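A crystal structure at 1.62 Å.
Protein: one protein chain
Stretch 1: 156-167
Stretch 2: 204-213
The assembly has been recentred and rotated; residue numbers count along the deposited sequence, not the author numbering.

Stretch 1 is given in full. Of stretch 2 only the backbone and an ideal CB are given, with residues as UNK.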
# COMPACT_ATOMS: atom_id res chain seq x y z
N TYR A 156 -8.92 0.40 -10.07
CA TYR A 156 -9.56 0.07 -11.34
C TYR A 156 -8.57 0.15 -12.49
O TYR A 156 -8.55 -0.74 -13.35
CB TYR A 156 -10.75 1.01 -11.62
CG TYR A 156 -11.81 0.98 -10.53
CD1 TYR A 156 -12.14 -0.20 -9.88
CD2 TYR A 156 -12.43 2.15 -10.12
CE1 TYR A 156 -13.08 -0.22 -8.87
CE2 TYR A 156 -13.39 2.14 -9.11
CZ TYR A 156 -13.70 0.94 -8.49
OH TYR A 156 -14.64 0.92 -7.48
N LEU A 157 -7.76 1.20 -12.54
CA LEU A 157 -6.72 1.25 -13.56
C LEU A 157 -5.75 0.09 -13.39
O LEU A 157 -5.35 -0.55 -14.38
CB LEU A 157 -5.99 2.60 -13.51
CG LEU A 157 -4.79 2.68 -14.45
CD1 LEU A 157 -5.20 2.42 -15.91
CD2 LEU A 157 -4.07 4.03 -14.32
N THR A 158 -5.39 -0.23 -12.15
CA THR A 158 -4.41 -1.28 -11.93
C THR A 158 -4.95 -2.65 -12.33
O THR A 158 -4.23 -3.46 -12.92
CB THR A 158 -3.96 -1.24 -10.46
OG1 THR A 158 -2.98 -0.19 -10.32
CG2 THR A 158 -3.38 -2.56 -10.00
N ALA A 159 -6.24 -2.90 -12.07
CA ALA A 159 -6.87 -4.13 -12.56
C ALA A 159 -6.81 -4.24 -14.09
O ALA A 159 -6.49 -5.32 -14.62
CB ALA A 159 -8.33 -4.19 -12.08
N LEU A 160 -7.08 -3.15 -14.81
CA LEU A 160 -7.02 -3.18 -16.27
C LEU A 160 -5.58 -3.37 -16.76
O LEU A 160 -5.34 -4.13 -17.71
CB LEU A 160 -7.61 -1.91 -16.87
CG LEU A 160 -9.13 -1.80 -16.81
CD1 LEU A 160 -9.59 -0.47 -17.40
CD2 LEU A 160 -9.80 -2.99 -17.52
N LEU A 161 -4.62 -2.68 -16.15
CA LEU A 161 -3.21 -2.91 -16.50
C LEU A 161 -2.83 -4.37 -16.30
O LEU A 161 -2.23 -5.00 -17.18
CB LEU A 161 -2.30 -2.00 -15.67
CG LEU A 161 -2.33 -0.51 -16.00
CD1 LEU A 161 -1.79 0.29 -14.81
CD2 LEU A 161 -1.52 -0.23 -17.26
N LEU A 162 -3.21 -4.94 -15.16
CA LEU A 162 -2.86 -6.33 -14.88
C LEU A 162 -3.54 -7.28 -15.85
O LEU A 162 -2.96 -8.31 -16.21
CB LEU A 162 -3.22 -6.66 -13.43
CG LEU A 162 -2.32 -5.98 -12.38
CD1 LEU A 162 -2.89 -6.17 -10.98
CD2 LEU A 162 -0.92 -6.50 -12.45
N LEU A 163 -4.74 -6.94 -16.31
CA LEU A 163 -5.46 -7.77 -17.28
C LEU A 163 -4.78 -7.80 -18.64
O LEU A 163 -4.85 -8.83 -19.34
CB LEU A 163 -6.90 -7.25 -17.41
CG LEU A 163 -7.79 -7.81 -18.53
CD1 LEU A 163 -8.18 -9.23 -18.23
CD2 LEU A 163 -9.04 -6.96 -18.71
N GLY A 164 -4.14 -6.71 -19.04
CA GLY A 164 -3.65 -6.53 -20.39
C GLY A 164 -2.95 -7.72 -21.03
O GLY A 164 -3.30 -8.13 -22.15
N PRO A 165 -1.93 -8.29 -20.38
CA PRO A 165 -1.19 -9.41 -21.00
C PRO A 165 -2.00 -10.69 -21.11
O PRO A 165 -1.56 -11.61 -21.81
CB PRO A 165 0.03 -9.58 -20.09
CG PRO A 165 0.14 -8.24 -19.32
CD PRO A 165 -1.30 -7.85 -19.12
N LEU A 166 -3.14 -10.80 -20.41
CA LEU A 166 -4.02 -11.96 -20.58
C LEU A 166 -4.94 -11.82 -21.78
O LEU A 166 -5.56 -12.81 -22.17
CB LEU A 166 -4.87 -12.18 -19.33
CG LEU A 166 -4.06 -12.09 -18.04
CD1 LEU A 166 -4.95 -12.32 -16.81
CD2 LEU A 166 -2.92 -13.09 -18.05
N THR A 167 -5.05 -10.63 -22.37
CA THR A 167 -5.91 -10.43 -23.52
C THR A 167 -5.23 -10.96 -24.78
O THR A 167 -4.02 -11.18 -24.82
CB THR A 167 -6.26 -8.96 -23.68
OG1 THR A 167 -5.11 -8.25 -24.17
CG2 THR A 167 -6.71 -8.36 -22.35
N UNK A 204 -2.43 7.19 -22.73
CA UNK A 204 -2.72 5.80 -23.08
C UNK A 204 -1.60 4.90 -22.57
O UNK A 204 -0.43 5.09 -22.92
CB UNK A 204 -2.89 5.64 -24.59
N UNK A 205 -1.96 3.89 -21.78
CA UNK A 205 -1.05 2.84 -21.39
C UNK A 205 -1.16 1.71 -22.41
O UNK A 205 -2.26 1.22 -22.69
CB UNK A 205 -1.35 2.35 -19.97
N UNK A 206 -0.02 1.29 -22.95
CA UNK A 206 0.05 0.34 -24.06
C UNK A 206 0.63 -0.96 -23.51
O UNK A 206 1.84 -1.08 -23.30
CB UNK A 206 0.89 0.88 -25.22
N UNK A 207 -0.24 -1.94 -23.28
CA UNK A 207 0.12 -3.18 -22.60
C UNK A 207 0.11 -4.30 -23.63
O UNK A 207 -0.92 -4.52 -24.28
CB UNK A 207 -0.83 -3.48 -21.44
N UNK A 208 1.20 -5.05 -23.77
CA UNK A 208 1.30 -6.06 -24.82
C UNK A 208 0.64 -7.37 -24.42
O UNK A 208 0.44 -7.64 -23.22
CB UNK A 208 2.77 -6.31 -25.17
N UNK A 209 0.24 -8.18 -25.39
CA UNK A 209 -0.25 -9.53 -25.10
C UNK A 209 0.93 -10.45 -24.80
O UNK A 209 2.09 -10.04 -24.81
CB UNK A 209 -1.07 -10.08 -26.27
N UNK A 210 0.61 -11.72 -24.54
CA UNK A 210 1.62 -12.74 -24.36
C UNK A 210 1.81 -13.26 -22.96
O UNK A 210 2.61 -14.18 -22.76
CB UNK A 210 2.96 -12.20 -24.86
N UNK A 211 1.11 -12.70 -21.98
CA UNK A 211 1.13 -13.24 -20.64
C UNK A 211 2.31 -12.82 -19.80
O UNK A 211 3.13 -11.96 -20.16
CB UNK A 211 1.09 -14.77 -20.71
N UNK A 212 2.40 -13.47 -18.64
CA UNK A 212 3.41 -13.22 -17.63
C UNK A 212 4.32 -14.43 -17.45
O UNK A 212 3.95 -15.56 -17.78
CB UNK A 212 2.75 -12.85 -16.30
N UNK A 213 5.51 -14.18 -16.88
CA UNK A 213 6.48 -15.21 -16.55
C UNK A 213 6.56 -15.35 -15.03
O UNK A 213 6.88 -14.38 -14.34
CB UNK A 213 7.85 -14.88 -17.14

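Position 204 opens the strand. Its ideal CB has nothing of stretch 1 within 5.5 Å, so this contact sets no preference. It is Val204, which does not touch stretch 1.

At position 205 CA-to-CB points toward the helix. The ideal CB lies 3.7 Å from CD2 of Leu161, and the side chain of Leu157 lies further along. The surface offered is purely apolar. Leucine, isoleucine, methionine or phenylalanine would all suit. It is Phe205, with chi1 in m. Its CB packs 3.7 Å from Leu161 CD2, and its ring atom CE2 reaches to 3.9 Å from Leu157 CD2.

Position 206 points away. It is Val206.

Position 207 points back toward stretch 1. The ideal CB is 4.3 Å from CA of Gly164 and 5.0 Å from CD of Pro165. The space is shallow, so a small or branched apolar side chain fits best. It is Val207. CG1 sits 3.8 Å from Gly164 CA and 3.6 Å from Pro165 CD, while CG2 meets Leu161 CD2 at 3.9 Å. The fit depends on Gly164 lacking a side chain: an ideal CB there would be 2.5 Å from Val207 CG1, a clash.

Position 208 points away, and phi of -83° admits proline among many others. It is Pro208. Its main chain makes the contact: Pro208 O lies 3.3 Å from Pro165 CA, a CA-H...O contact.

Position 209 points sideways, with its ideal CB 3.5 Å from O of Thr167. Phi of -77° again allows proline, but small residues would also do. It is Pro209, whose CB lies 3.7 Å from Thr167 O.

Position 210 has phi 109° and psi -4°. A CB would jam against the preceding carbonyl, which calls for glycine. Gly210 N donates to a water (2.8 Å to its O), which in turn donates to Pro165 O and Thr167 O.

Position 211 has phi 83°, which favours glycine. Gly211 N makes a weak hydrogen bond to Pro165 O, at 2.9 Å.

At position 212 the CB points sideways, with nothing of stretch 1 within 5.5 Å. A long side chain could still reach Pro165 and the carbonyl of Leu162. An aromatic with a donor at its tip would use both. It is Tyr212. Its OH donates to Leu162 O at 2.6 Å, and Pro165 CB lies over one ring face, 4.2 Å from the ring centroid.

Position 213 points away and is unrestricted here. It is Arg213, without contact to stretch 1.

Stretch 2 (204-213) VFVVPPGGYR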
# COMPACT_ATOMS: atom_id res chain seq x y z
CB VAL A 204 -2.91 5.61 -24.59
CG1 VAL A 204 -3.11 4.13 -24.92
CG2 VAL A 204 -4.08 6.44 -25.10
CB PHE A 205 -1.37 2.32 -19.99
CG PHE A 205 -1.23 3.36 -18.89
CD1 PHE A 205 -0.08 3.42 -18.12
CD2 PHE A 205 -2.27 4.23 -18.62
CE1 PHE A 205 0.04 4.36 -17.10
CE2 PHE A 205 -2.17 5.17 -17.59
CZ PHE A 205 -1.00 5.24 -16.83
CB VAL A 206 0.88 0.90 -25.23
CG1 VAL A 206 1.03 -0.14 -26.31
CG2 VAL A 206 0.25 2.17 -25.75
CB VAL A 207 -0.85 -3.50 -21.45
CG1 VAL A 207 -0.33 -4.71 -20.66
CG2 VAL A 207 -1.03 -2.28 -20.55
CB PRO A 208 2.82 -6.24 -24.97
CG PRO A 208 3.36 -5.99 -23.60
CD PRO A 208 2.46 -4.92 -23.01
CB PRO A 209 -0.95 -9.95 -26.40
CG PRO A 209 -0.15 -9.24 -27.46
CD PRO A 209 0.26 -7.90 -26.84
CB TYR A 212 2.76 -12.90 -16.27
CG TYR A 212 1.95 -11.64 -16.21
CD1 TYR A 212 2.56 -10.39 -16.17
CD2 TYR A 212 0.56 -11.68 -16.15
CE1 TYR A 212 1.80 -9.23 -16.10
CE2 TYR A 212 -0.20 -10.54 -16.06
CZ TYR A 212 0.42 -9.31 -16.04
OH TYR A 212 -0.36 -8.17 -15.95
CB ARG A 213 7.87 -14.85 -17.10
CG ARG A 213 8.23 -15.52 -18.43
CD ARG A 213 7.24 -15.16 -19.54
NE ARG A 213 6.89 -13.74 -19.52
CZ ARG A 213 6.20 -13.12 -20.48
NH1 ARG A 213 5.79 -13.79 -21.55
NH2 ARG A 213 5.93 -11.83 -20.36
O HOH W 1 -1.99 -12.84 -24.52
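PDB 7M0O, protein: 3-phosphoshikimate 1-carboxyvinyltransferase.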